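Ycf48-like protein (Thermosynechococcus elongatus, PDB 5OJ5) binds the C-terminal extension of the photosystem II subunit D1 and probably acts early in photosystem II assembly and in the replacement of photodamaged D1. Local coordinates at residues Ala38-Asp43 / Thr301-Val306; Leu59-Ile64 / Gln325-Gly330; Gly244-Phe249 / Leu261-Arg266; Asp274-Thr279 / Ile318-Pro323. All coordinates share one frame; numbering follows the deposited sequence.

Contact 1. Residues Ala38-Asp43 / Thr301-Val306; sequences AIPALD and TWQQDV
The carbonyl oxygen of Gln304 is gripped twice by the 38-43 segment: the amide N of Leu42 donates to Gln304 O over 2.9 Å, and the CA-H of Ala41 makes a longer contact with the same oxygen. The Leu42 donor stands well above the carbonyl plane, though its N-H points almost straight at the oxygen. Two residues earlier, Pro40 O accepts from Gln304 N at 2.9 Å, the donor lying in the carbonyl plane. The two bonds make a single bridge between Ala41 and Gln304, by which the N-terminal loop is laid against strand 303-304, the outermost strand of its sheet in this seven-bladed beta-propeller.

Leu42 CD1 lies 3.6 Å from Gln303 OE1, the two side chains crossing at about a right angle. Ile39 has CG1 between the backbone N and the carbonyl carbon (chi1 66°), and beyond it the methyl CD1 lies against the backbone, 3.6 Å from Trp302 O. Its CG1 also touches Gln304 CB, these side chains crossing likewise. The Trp302 indole leads away from the loop, toward Pro264 and strands 283-287 and 292-295. Gln303 stretches out over Pro40, with NE2 3.9 Å from Pro40 CB, while its other amide atom, OE1, accepts from a water. That water accepts from Asp43 N at 3.0 Å, linking the Asp43 backbone to the Gln303 side chain beside the bridge. At the far end of the strand segment the packing comes down to one pair of methyls, Ala41 CB and Val306 CG1, 3.9 Å apart.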
loop_
_atom_site.group_PDB
_atom_site.type_symbol
_atom_site.label_atom_id
_atom_site.label_comp_id
_atom_site.label_asym_id
_atom_site.label_seq_id
_atom_site.Cartn_x
_atom_site.Cartn_y
_atom_site.Cartn_z
ATOM N N ALA A 38 1.863 -29.249 2.037
ATOM C CA ALA A 38 1.623 -28.066 2.853
ATOM C C ALA A 38 2.923 -27.508 3.437
ATOM O O ALA A 38 3.992 -28.123 3.368
ATOM C CB ALA A 38 0.600 -28.357 3.952
ATOM N N ILE A 39 2.828 -26.292 3.965
ATOM C CA ILE A 39 3.900 -25.734 4.780
ATOM C C ILE A 39 3.426 -25.733 6.217
ATOM O O ILE A 39 2.217 -25.920 6.476
ATOM C CB ILE A 39 4.308 -24.340 4.294
ATOM C CG1 ILE A 39 3.185 -23.309 4.480
ATOM C CG2 ILE A 39 4.746 -24.413 2.837
ATOM C CD1 ILE A 39 3.657 -21.928 4.181
ATOM N N PRO A 40 4.331 -25.580 7.188
ATOM C CA PRO A 40 3.895 -25.623 8.580
ATOM C C PRO A 40 2.926 -24.494 8.878
ATOM O O PRO A 40 2.986 -23.424 8.266
ATOM C CB PRO A 40 5.201 -25.480 9.379
ATOM C CG PRO A 40 6.274 -25.864 8.447
ATOM C CD PRO A 40 5.806 -25.423 7.084
ATOM N N ALA A 41 2.026 -24.764 9.822
ATOM C CA ALA A 41 1.086 -23.776 10.313
ATOM C C ALA A 41 1.727 -22.973 11.429
ATOM O O ALA A 41 2.274 -23.557 12.373
ATOM C CB ALA A 41 -0.158 -24.468 10.858
ATOM N N LEU A 42 1.570 -21.656 11.360
ATOM C CA LEU A 42 2.031 -20.771 12.412
ATOM C C LEU A 42 1.387 -21.138 13.741
ATOM O O LEU A 42 0.236 -21.569 13.786
ATOM C CB LEU A 42 1.615 -19.346 12.024
ATOM C CG LEU A 42 2.332 -18.113 12.545
ATOM C CD1 LEU A 42 3.806 -18.158 12.199
ATOM C CD2 LEU A 42 1.640 -16.881 11.970
ATOM N N ASP A 43 2.116 -20.882 14.822
ATOM C CA ASP A 43 1.674 -21.222 16.173
ATOM C C ASP A 43 0.715 -20.219 16.792
ATOM O O ASP A 43 0.036 -20.565 17.769
ATOM C CB ASP A 43 2.869 -21.396 17.113
ATOM C CG ASP A 43 3.563 -22.721 16.941
ATOM O OD1 ASP A 43 3.022 -23.603 16.243
ATOM O OD2 ASP A 43 4.644 -22.880 17.547
ATOM N N THR A 301 12.083 -18.746 4.909
ATOM C CA THR A 301 11.122 -19.823 5.075
ATOM C C THR A 301 9.845 -19.275 5.653
ATOM O O THR A 301 9.827 -18.251 6.344
ATOM C CB THR A 301 11.615 -20.952 5.955
ATOM O OG1 THR A 301 11.757 -20.511 7.301
ATOM C CG2 THR A 301 12.953 -21.475 5.452
ATOM N N TRP A 302 8.773 -19.962 5.337
ATOM C CA TRP A 302 7.447 -19.422 5.566
ATOM C C TRP A 302 6.573 -20.449 6.255
ATOM O O TRP A 302 6.694 -21.656 6.052
ATOM C CB TRP A 302 6.797 -19.053 4.199
ATOM C CG TRP A 302 7.558 -17.917 3.542
ATOM C CD1 TRP A 302 8.662 -18.024 2.747
ATOM C CD2 TRP A 302 7.283 -16.517 3.683
ATOM N NE1 TRP A 302 9.076 -16.762 2.375
ATOM C CE2 TRP A 302 8.262 -15.829 2.946
ATOM C CE3 TRP A 302 6.328 -15.776 4.381
ATOM C CZ2 TRP A 302 8.291 -14.453 2.861
ATOM C CZ3 TRP A 302 6.362 -14.404 4.304
ATOM C CH2 TRP A 302 7.340 -13.749 3.549
ATOM N N GLN A 303 5.642 -19.936 7.024
ATOM C CA GLN A 303 4.610 -20.720 7.642
ATOM C C GLN A 303 3.288 -20.040 7.331
ATOM O O GLN A 303 3.225 -18.825 7.088
ATOM C CB GLN A 303 4.837 -20.821 9.149
ATOM C CG GLN A 303 6.110 -21.616 9.471
ATOM C CD GLN A 303 6.366 -21.844 10.950
ATOM O OE1 GLN A 303 5.734 -21.222 11.808
ATOM N NE2 GLN A 303 7.268 -22.804 11.261
ATOM N N GLN A 304 2.229 -20.817 7.322
ATOM C CA GLN A 304 0.935 -20.296 6.926
ATOM C C GLN A 304 0.080 -19.967 8.148
ATOM O O GLN A 304 0.037 -20.737 9.107
ATOM C CB GLN A 304 0.168 -21.282 6.040
ATOM C CG GLN A 304 -1.168 -20.749 5.601
ATOM C CD GLN A 304 -1.743 -21.477 4.428
ATOM O OE1 GLN A 304 -1.346 -22.604 4.122
ATOM N NE2 GLN A 304 -2.690 -20.844 3.760
ATOM N N ASP A 305 -0.615 -18.825 8.107
ATOM C CA ASP A 305 -1.629 -18.506 9.114
ATOM C C ASP A 305 -2.923 -19.177 8.678
ATOM O O ASP A 305 -3.671 -18.651 7.846
ATOM C CB ASP A 305 -1.783 -17.002 9.228
ATOM C CG ASP A 305 -2.699 -16.602 10.349
ATOM O OD1 ASP A 305 -3.594 -17.362 10.737
ATOM O OD2 ASP A 305 -2.534 -15.448 10.831
ATOM N N VAL A 306 -3.170 -20.363 9.228
ATOM C CA VAL A 306 -4.268 -21.163 8.715
ATOM C C VAL A 306 -5.614 -20.617 9.165
ATOM O O VAL A 306 -6.632 -20.895 8.512
ATOM C CB VAL A 306 -4.126 -22.669 9.052
ATOM C CG1 VAL A 306 -2.846 -23.215 8.360
ATOM C CG2 VAL A 306 -4.114 -22.918 10.561
HETATM O O HOH W 1 5.028 -20.226 14.546
#

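Contact 2. Residues Leu59-Ile64 / Gln325-Gly330; sequences LDMSFI and QGFILG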
loop_
_atom_site.group_PDB
_atom_site.type_symbol
_atom_site.label_atom_id
_atom_site.label_comp_id
_atom_site.label_asym_id
_atom_site.label_seq_id
_atom_site.Cartn_x
_atom_site.Cartn_y
_atom_site.Cartn_z
ATOM N N LEU A 59 -8.826 1.039 0.185
ATOM C CA LEU A 59 -7.590 1.139 -0.576
ATOM C C LEU A 59 -6.395 1.626 0.209
ATOM O O LEU A 59 -5.260 1.330 -0.178
ATOM C CB LEU A 59 -7.809 2.000 -1.808
ATOM C CG LEU A 59 -8.865 1.445 -2.776
ATOM C CD1 LEU A 59 -9.080 2.451 -3.906
ATOM C CD2 LEU A 59 -8.405 0.095 -3.333
ATOM N N ASP A 60 -6.583 2.414 1.263
ATOM C CA ASP A 60 -5.431 2.947 1.988
ATOM C C ASP A 60 -5.854 3.369 3.382
ATOM O O ASP A 60 -7.046 3.548 3.676
ATOM C CB ASP A 60 -4.772 4.090 1.211
ATOM C CG ASP A 60 -3.319 4.319 1.607
ATOM O OD1 ASP A 60 -2.680 3.420 2.240
ATOM O OD2 ASP A 60 -2.821 5.406 1.255
ATOM N N MET A 61 -4.854 3.583 4.245
ATOM C CA MET A 61 -5.055 3.928 5.644
ATOM C C MET A 61 -3.843 4.707 6.124
ATOM O O MET A 61 -2.728 4.379 5.757
ATOM C CB MET A 61 -5.292 2.641 6.446
ATOM C CG MET A 61 -5.527 2.825 7.937
ATOM S SD MET A 61 -5.588 1.293 8.888
ATOM C CE MET A 61 -6.988 0.473 8.164
ATOM N N SER A 62 -4.071 5.687 7.000
ATOM C CA SER A 62 -2.975 6.446 7.605
ATOM C C SER A 62 -3.391 6.951 8.971
ATOM O O SER A 62 -4.568 7.296 9.178
ATOM C CB SER A 62 -2.563 7.601 6.680
ATOM O OG SER A 62 -1.412 8.276 7.164
ATOM N N PHE A 63 -2.441 6.998 9.900
ATOM C CA PHE A 63 -2.694 7.421 11.257
ATOM C C PHE A 63 -2.055 8.778 11.566
ATOM O O PHE A 63 -0.917 9.070 11.176
ATOM C CB PHE A 63 -2.215 6.367 12.260
ATOM C CG PHE A 63 -3.226 5.272 12.473
ATOM C CD1 PHE A 63 -4.103 5.297 13.554
ATOM C CD2 PHE A 63 -3.349 4.249 11.574
ATOM C CE1 PHE A 63 -5.073 4.324 13.718
ATOM C CE2 PHE A 63 -4.347 3.261 11.745
ATOM C CZ PHE A 63 -5.202 3.320 12.809
ATOM N N ILE A 64 -2.788 9.586 12.321
ATOM C CA ILE A 64 -2.253 10.799 12.933
ATOM C C ILE A 64 -1.332 10.450 14.086
ATOM O O ILE A 64 -0.248 11.013 14.237
ATOM C CB ILE A 64 -3.432 11.650 13.430
ATOM C CG1 ILE A 64 -4.220 12.168 12.228
ATOM C CG2 ILE A 64 -2.938 12.799 14.323
ATOM C CD1 ILE A 64 -5.652 12.379 12.346
ATOM N N GLN A 325 1.026 -2.477 15.666
ATOM C CA GLN A 325 -0.191 -1.934 15.072
ATOM C C GLN A 325 -0.111 -2.134 13.575
ATOM O O GLN A 325 0.831 -1.646 12.924
ATOM C CB GLN A 325 -0.346 -0.460 15.383
ATOM C CG GLN A 325 -1.658 0.110 14.891
ATOM C CD GLN A 325 -1.826 1.567 15.248
ATOM O OE1 GLN A 325 -0.861 2.307 15.264
ATOM N NE2 GLN A 325 -3.052 1.979 15.520
ATOM N N GLY A 326 -1.084 -2.845 13.024
ATOM C CA GLY A 326 -1.072 -3.148 11.605
ATOM C C GLY A 326 -2.404 -3.652 11.136
ATOM O O GLY A 326 -3.229 -4.116 11.929
ATOM N N PHE A 327 -2.603 -3.556 9.827
ATOM C CA PHE A 327 -3.866 -3.865 9.202
ATOM C C PHE A 327 -3.622 -4.520 7.863
ATOM O O PHE A 327 -2.650 -4.224 7.161
ATOM C CB PHE A 327 -4.712 -2.600 8.998
ATOM C CG PHE A 327 -5.096 -1.980 10.268
ATOM C CD1 PHE A 327 -6.264 -2.301 10.900
ATOM C CD2 PHE A 327 -4.207 -1.070 10.864
ATOM C CE1 PHE A 327 -6.535 -1.705 12.144
ATOM C CE2 PHE A 327 -4.469 -0.497 12.061
ATOM C CZ PHE A 327 -5.602 -0.809 12.678
ATOM N N ILE A 328 -4.534 -5.395 7.498
ATOM C CA ILE A 328 -4.550 -5.976 6.159
ATOM C C ILE A 328 -5.896 -5.646 5.537
ATOM O O ILE A 328 -6.947 -5.837 6.160
ATOM C CB ILE A 328 -4.321 -7.487 6.203
ATOM C CG1 ILE A 328 -2.896 -7.718 6.730
ATOM C CG2 ILE A 328 -4.504 -8.094 4.835
ATOM C CD1 ILE A 328 -2.508 -9.159 6.920
ATOM N N LEU A 329 -5.850 -5.104 4.332
ATOM C CA LEU A 329 -7.047 -4.737 3.575
ATOM C C LEU A 329 -7.549 -5.929 2.755
ATOM O O LEU A 329 -6.801 -6.493 1.944
ATOM C CB LEU A 329 -6.776 -3.525 2.677
ATOM C CG LEU A 329 -6.108 -2.317 3.319
ATOM C CD1 LEU A 329 -5.998 -1.189 2.334
ATOM C CD2 LEU A 329 -6.783 -1.791 4.551
ATOM N N GLY A 330 -8.771 -6.349 3.033
ATOM C CA GLY A 330 -9.479 -7.348 2.274
ATOM C C GLY A 330 -10.469 -6.730 1.317
ATOM O O GLY A 330 -10.432 -5.531 1.045
#
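In the conformer described, Met61 lies over one face of the Phe327 ring in a Met-aromatic contact: SD is 3.7 Å from the centroid of the Phe327 ring, displaced toward the CD2 side of the rim. The thioether bends at chi3 (-62°), which brings CE back over the same face as a CH-pi partner. Phe63 and Phe327 are nearly parallel but slid apart, their planes at 16° and their overlap slight, so that the touch is from Phe63 CE2 to Phe327 CE2 at 3.8 Å.

The polar element is an amide on a ring. Gln325 runs extended, and its NE2 sits over one face of Phe63, 3.6 Å from Phe63 CE1. The same nitrogen donates elsewhere, to Arg66 O and Gly84 O, so NE2 is held in place over the rim of the ring.

At the other end the Leu329 methyl CD1 rests on the Leu59 carbonyl group, 3.5 Å from Leu59 C.

The two strands run antiparallel, 8.5 Å apart, in neighbouring propeller blades: 58-63 begins one sheet, while 325-329 lies inside the next, between 317-320 and 334-338, whose Leu335 packs on Met61, Phe327 and Leu329.

Contact 3. Residues Gly244-Phe249 / Leu261-Arg266; sequences GGKIAF and LLSPLR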
loop_
_atom_site.group_PDB
_atom_site.type_symbol
_atom_site.label_atom_id
_atom_site.label_comp_id
_atom_site.label_asym_id
_atom_site.label_seq_id
_atom_site.Cartn_x
_atom_site.Cartn_y
_atom_site.Cartn_z
ATOM N N GLY A 244 2.267 -16.406 -10.211
ATOM C CA GLY A 244 2.310 -17.804 -9.864
ATOM C C GLY A 244 2.857 -18.084 -8.502
ATOM O O GLY A 244 3.334 -19.194 -8.251
ATOM N N GLY A 245 2.829 -17.104 -7.613
ATOM C CA GLY A 245 3.108 -17.347 -6.210
ATOM C C GLY A 245 4.577 -17.425 -5.881
ATOM O O GLY A 245 4.966 -18.190 -4.997
ATOM N N LYS A 246 5.417 -16.634 -6.542
ATOM C CA LYS A 246 6.835 -16.667 -6.265
ATOM C C LYS A 246 7.318 -15.285 -5.832
ATOM O O LYS A 246 6.747 -14.268 -6.199
ATOM C CB LYS A 246 7.616 -17.157 -7.492
ATOM C CG LYS A 246 7.088 -18.415 -8.134
ATOM C CD LYS A 246 7.338 -19.618 -7.298
ATOM C CE LYS A 246 6.756 -20.878 -7.945
ATOM N NZ LYS A 246 5.427 -21.167 -7.310
ATOM N N ILE A 247 8.403 -15.270 -5.061
ATOM C CA ILE A 247 8.998 -14.027 -4.565
ATOM C C ILE A 247 10.515 -14.084 -4.680
ATOM O O ILE A 247 11.098 -15.165 -4.788
ATOM C CB ILE A 247 8.582 -13.655 -3.121
ATOM C CG1 ILE A 247 9.281 -14.570 -2.114
ATOM C CG2 ILE A 247 7.090 -13.662 -2.973
ATOM C CD1 ILE A 247 8.982 -14.221 -0.656
ATOM N N ALA A 248 11.157 -12.911 -4.648
ATOM C CA ALA A 248 12.613 -12.830 -4.597
ATOM C C ALA A 248 13.050 -11.523 -3.953
ATOM O O ALA A 248 12.266 -10.574 -3.817
ATOM C CB ALA A 248 13.245 -12.969 -5.997
ATOM N N PHE A 249 14.317 -11.484 -3.542
ATOM C CA PHE A 249 14.921 -10.330 -2.890
ATOM C C PHE A 249 16.205 -9.958 -3.611
ATOM O O PHE A 249 16.956 -10.827 -4.073
ATOM C CB PHE A 249 15.266 -10.654 -1.426
ATOM C CG PHE A 249 14.071 -11.040 -0.610
ATOM C CD1 PHE A 249 13.328 -10.066 0.011
ATOM C CD2 PHE A 249 13.652 -12.352 -0.515
ATOM C CE1 PHE A 249 12.186 -10.407 0.766
ATOM C CE2 PHE A 249 12.517 -12.692 0.234
ATOM C CZ PHE A 249 11.783 -11.708 0.870
ATOM N N LEU A 261 14.578 -17.571 -6.785
ATOM C CA LEU A 261 13.137 -17.452 -6.817
ATOM C C LEU A 261 12.545 -18.403 -5.780
ATOM O O LEU A 261 12.755 -19.613 -5.859
ATOM C CB LEU A 261 12.674 -17.747 -8.244
ATOM C CG LEU A 261 11.234 -17.348 -8.552
ATOM C CD1 LEU A 261 10.967 -15.855 -8.305
ATOM C CD2 LEU A 261 10.869 -17.754 -9.963
ATOM N N LEU A 262 11.837 -17.861 -4.792
ATOM C CA LEU A 262 11.280 -18.623 -3.686
ATOM C C LEU A 262 9.809 -18.913 -3.933
ATOM O O LEU A 262 9.095 -18.132 -4.569
ATOM C CB LEU A 262 11.419 -17.846 -2.379
ATOM C CG LEU A 262 12.839 -17.501 -1.969
ATOM C CD1 LEU A 262 12.874 -16.438 -0.886
ATOM C CD2 LEU A 262 13.578 -18.762 -1.517
ATOM N N SER A 263 9.366 -20.072 -3.438
ATOM C CA SER A 263 7.971 -20.494 -3.511
ATOM C C SER A 263 7.496 -20.661 -2.080
ATOM O O SER A 263 7.617 -21.749 -1.491
ATOM C CB SER A 263 7.847 -21.817 -4.253
ATOM O OG SER A 263 8.466 -21.706 -5.509
ATOM N N PRO A 264 6.954 -19.610 -1.485
ATOM C CA PRO A 264 6.538 -19.701 -0.073
ATOM C C PRO A 264 5.483 -20.765 0.208
ATOM O O PRO A 264 5.518 -21.363 1.292
ATOM C CB PRO A 264 6.017 -18.281 0.194
ATOM C CG PRO A 264 6.861 -17.437 -0.687
ATOM C CD PRO A 264 6.980 -18.221 -1.964
ATOM N N LEU A 265 4.554 -21.018 -0.723
ATOM C CA LEU A 265 3.525 -22.050 -0.576
ATOM C C LEU A 265 3.818 -23.286 -1.407
ATOM O O LEU A 265 2.924 -24.120 -1.602
ATOM C CB LEU A 265 2.142 -21.518 -0.942
ATOM C CG LEU A 265 1.344 -20.936 0.201
ATOM C CD1 LEU A 265 0.011 -20.428 -0.266
ATOM C CD2 LEU A 265 1.150 -21.951 1.299
ATOM N N ARG A 266 5.048 -23.446 -1.870
ATOM C CA ARG A 266 5.430 -24.654 -2.605
ATOM C C ARG A 266 4.492 -24.972 -3.784
ATOM O O ARG A 266 4.283 -26.138 -4.132
ATOM C CB ARG A 266 5.523 -25.867 -1.667
ATOM C CG ARG A 266 6.477 -25.679 -0.500
ATOM C CD ARG A 266 6.467 -26.908 0.402
ATOM N NE ARG A 266 6.687 -28.154 -0.337
ATOM C CZ ARG A 266 6.294 -29.360 0.075
ATOM N NH1 ARG A 266 5.641 -29.504 1.226
ATOM N NH2 ARG A 266 6.548 -30.432 -0.667
HETATM O O HOH W 2 4.222 -20.237 -3.429
#
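The Phe249 ring is met at its edge, in its own plane, by the Leu262 methyl CD1, which is 3.9 Å from Phe249 CE2. Beyond the two segments the ring also packs on Trp239, Arg237 and Tyr277. The puckered Pro264 ring offers CG to Ile247 CD1 at 3.9 Å and packs further on Leu293 and Phe272. These groups lie where a propeller blade is extended: residues 261-263 pair with the outer strand 246-251 of a three-stranded sheet, apparently in the place of a fourth strand.

The link is a single antiparallel, hydrogen-bonded pair. Leu262 N donates to Ile247 O at 2.8 Å, nearly straight in both senses, and Ile247 N returns the bond to Leu262 O. Around it Ile247 CG1 meets Leu262 CB, and Leu261 CD1 lies 3.7 Å from Lys246 CB. The Lys246 chain bends at chi2 and chi4. Its ammonium NZ is bound by Asn268 OD1 and by Gly244 O.

Past the pair, Ser263 to Arg266 form a type I turn. A water ties the turn to the strand end, donating to Gly245 O at 2.7 Å and accepting from Leu265 N.

Contact 4. Residues Asp274-Thr279 / Ile318-Pro323; sequences DLAYRT and ILFFSP
Strands 274-277 and 318-320 run almost parallel, 15° apart with axes 6.9 Å from each other, yet they belong to different sheets. A side chain bridges the gap: the Asp274 carboxylate receives Ile318 N on OD2 through its anti lone pair, 2.8 Å from donor to oxygen and nearly straight at 172°. The Asp274 CG sits anti to the backbone N, and OD2 makes the bond. Next along the strands Ala276 CB fits against the Ile318 methyl CG2 at 3.7 Å, an apolar layer that strand 283-287 extends with Trp284 and Ala286.

The far end belongs to Arg278 and Phe320. Arg278 CB stands over the face of the Phe320 ring, 3.8 Å from its centroid, and CG follows over CE1, making this a CH-pi contact of the aliphatic stem. The guanidinium is turned 66° from the ring plane and makes polar bonds to Pro323 and Glu282. The chain bends at chi3 and NH1 donates to Pro323 O at 2.8 Å, the oxygen lying near the guanidinium plane, while NE forms a salt bridge with Glu282. Thr279 CG2 lies over the rim of one guanidinium face. The ring edge of Phe320 approaches Ala276 O.

The innermost strands of neighbouring blades, side by side with the same direction, are what a beta-propeller produces around its central pore.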
loop_
_atom_site.group_PDB
_atom_site.type_symbol
_atom_site.label_atom_id
_atom_site.label_comp_id
_atom_site.label_asym_id
_atom_site.label_seq_id
_atom_site.Cartn_x
_atom_site.Cartn_y
_atom_site.Cartn_z
ATOM N N ASP A 274 0.791 -8.678 -1.658
ATOM C CA ASP A 274 1.598 -7.699 -0.945
ATOM C C ASP A 274 2.500 -8.406 0.047
ATOM O O ASP A 274 2.234 -9.544 0.468
ATOM C CB ASP A 274 0.718 -6.677 -0.210
ATOM C CG ASP A 274 1.447 -5.399 0.118
ATOM O OD1 ASP A 274 2.494 -5.120 -0.521
ATOM O OD2 ASP A 274 0.920 -4.610 0.922
ATOM N N LEU A 275 3.576 -7.709 0.404
ATOM C CA LEU A 275 4.593 -8.213 1.319
ATOM C C LEU A 275 4.963 -7.038 2.216
ATOM O O LEU A 275 5.195 -5.927 1.707
ATOM C CB LEU A 275 5.814 -8.680 0.500
ATOM C CG LEU A 275 6.967 -9.317 1.268
ATOM C CD1 LEU A 275 7.759 -10.203 0.332
ATOM C CD2 LEU A 275 7.895 -8.290 1.844
ATOM N N ALA A 276 4.999 -7.239 3.525
ATOM C CA ALA A 276 5.407 -6.166 4.416
ATOM C C ALA A 276 6.084 -6.711 5.646
ATOM O O ALA A 276 5.743 -7.792 6.135
ATOM C CB ALA A 276 4.210 -5.298 4.838
ATOM N N TYR A 277 7.016 -5.938 6.178
ATOM C CA TYR A 277 7.774 -6.294 7.362
ATOM C C TYR A 277 7.146 -5.690 8.612
ATOM O O TYR A 277 6.901 -4.483 8.675
ATOM C CB TYR A 277 9.215 -5.795 7.259
ATOM C CG TYR A 277 10.064 -6.509 6.238
ATOM C CD1 TYR A 277 11.085 -7.353 6.650
ATOM C CD2 TYR A 277 9.853 -6.346 4.853
ATOM C CE1 TYR A 277 11.875 -8.004 5.719
ATOM C CE2 TYR A 277 10.644 -7.025 3.929
ATOM C CZ TYR A 277 11.653 -7.842 4.363
ATOM O OH TYR A 277 12.425 -8.476 3.413
ATOM N N ARG A 278 6.917 -6.506 9.621
ATOM C CA ARG A 278 6.555 -5.974 10.936
ATOM C C ARG A 278 7.794 -5.540 11.702
ATOM O O ARG A 278 7.750 -4.566 12.465
ATOM C CB ARG A 278 5.767 -7.033 11.736
ATOM C CG ARG A 278 5.224 -6.455 13.027
ATOM C CD ARG A 278 4.414 -7.469 13.818
ATOM N NE ARG A 278 5.214 -8.554 14.365
ATOM C CZ ARG A 278 5.901 -8.486 15.502
ATOM N NH1 ARG A 278 5.842 -7.373 16.229
ATOM N NH2 ARG A 278 6.590 -9.537 15.901
ATOM N N THR A 279 8.888 -6.302 11.548
ATOM C CA THR A 279 10.169 -6.050 12.178
ATOM C C THR A 279 11.212 -6.394 11.128
ATOM O O THR A 279 10.867 -6.929 10.073
ATOM C CB THR A 279 10.383 -6.966 13.395
ATOM O OG1 THR A 279 10.527 -8.301 12.932
ATOM C CG2 THR A 279 9.248 -6.823 14.403
ATOM N N ILE A 318 -0.920 -4.904 3.064
ATOM C CA ILE A 318 -0.526 -5.012 4.463
ATOM C C ILE A 318 0.080 -3.677 4.877
ATOM O O ILE A 318 1.028 -3.220 4.242
ATOM C CB ILE A 318 0.534 -6.116 4.666
ATOM C CG1 ILE A 318 0.095 -7.481 4.096
ATOM C CG2 ILE A 318 0.917 -6.188 6.172
ATOM C CD1 ILE A 318 1.317 -8.392 3.893
ATOM N N LEU A 319 -0.415 -3.086 5.954
ATOM C CA LEU A 319 0.073 -1.796 6.444
ATOM C C LEU A 319 0.468 -1.960 7.901
ATOM O O LEU A 319 -0.404 -2.126 8.751
ATOM C CB LEU A 319 -1.016 -0.733 6.310
ATOM C CG LEU A 319 -1.397 -0.388 4.874
ATOM C CD1 LEU A 319 -2.531 0.605 4.831
ATOM C CD2 LEU A 319 -0.207 0.257 4.097
ATOM N N PHE A 320 1.748 -1.866 8.201
ATOM C CA PHE A 320 2.217 -1.824 9.586
ATOM C C PHE A 320 2.536 -0.387 9.931
ATOM O O PHE A 320 3.273 0.280 9.205
ATOM C CB PHE A 320 3.452 -2.690 9.808
ATOM C CG PHE A 320 3.114 -4.160 9.903
ATOM C CD1 PHE A 320 2.450 -4.639 11.004
ATOM C CD2 PHE A 320 3.481 -5.045 8.879
ATOM C CE1 PHE A 320 2.134 -6.001 11.088
ATOM C CE2 PHE A 320 3.162 -6.375 8.967
ATOM C CZ PHE A 320 2.492 -6.843 10.063
ATOM N N PHE A 321 1.982 0.084 11.014
ATOM C CA PHE A 321 2.276 1.409 11.543
ATOM C C PHE A 321 3.338 1.393 12.634
ATOM O O PHE A 321 4.044 2.387 12.813
ATOM C CB PHE A 321 0.976 2.068 12.025
ATOM C CG PHE A 321 0.040 2.295 10.897
ATOM C CD1 PHE A 321 0.228 3.404 10.067
ATOM C CD2 PHE A 321 -0.957 1.394 10.577
ATOM C CE1 PHE A 321 -0.554 3.600 8.956
ATOM C CE2 PHE A 321 -1.758 1.590 9.425
ATOM C CZ PHE A 321 -1.548 2.704 8.634
ATOM N N SER A 322 3.484 0.270 13.278
ATOM C CA SER A 322 4.551 0.033 14.241
ATOM C C SER A 322 4.581 -1.469 14.456
ATOM O O SER A 322 3.718 -2.177 13.940
ATOM C CB SER A 322 4.206 0.721 15.551
ATOM O OG SER A 322 3.214 0.004 16.257
ATOM N N PRO A 323 5.517 -2.003 15.244
ATOM C CA PRO A 323 5.506 -3.451 15.486
ATOM C C PRO A 323 4.288 -3.970 16.203
ATOM O O PRO A 323 4.096 -5.185 16.211
ATOM C CB PRO A 323 6.793 -3.695 16.270
ATOM C CG PRO A 323 7.721 -2.643 15.746
ATOM C CD PRO A 323 6.817 -1.418 15.619
#

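The four contacts follow the propeller from its rim inward. Contacts 1 and 3 lie farther from the centre, contact 3 nonetheless buried and contact 1 partly exposed; each adds an irregular segment to the outer strand of a sheet through a pair of backbone bonds and a water, and Trp302 and the Ala38-Arg266 bond join them. Contacts 2 and 4 lie nearer the centre and join neighbouring blades, where side chains replace backbone pairing. They share one sheet, strands 317-320 and 325-329 being neighbours in it. Contact 2 is buried and dominated by aromatic and sulfur packing, whereas contact 4 is partly exposed and ends in a charged group. Asp60 bonding Val105 N echoes Asp274 bonding Ile318 N.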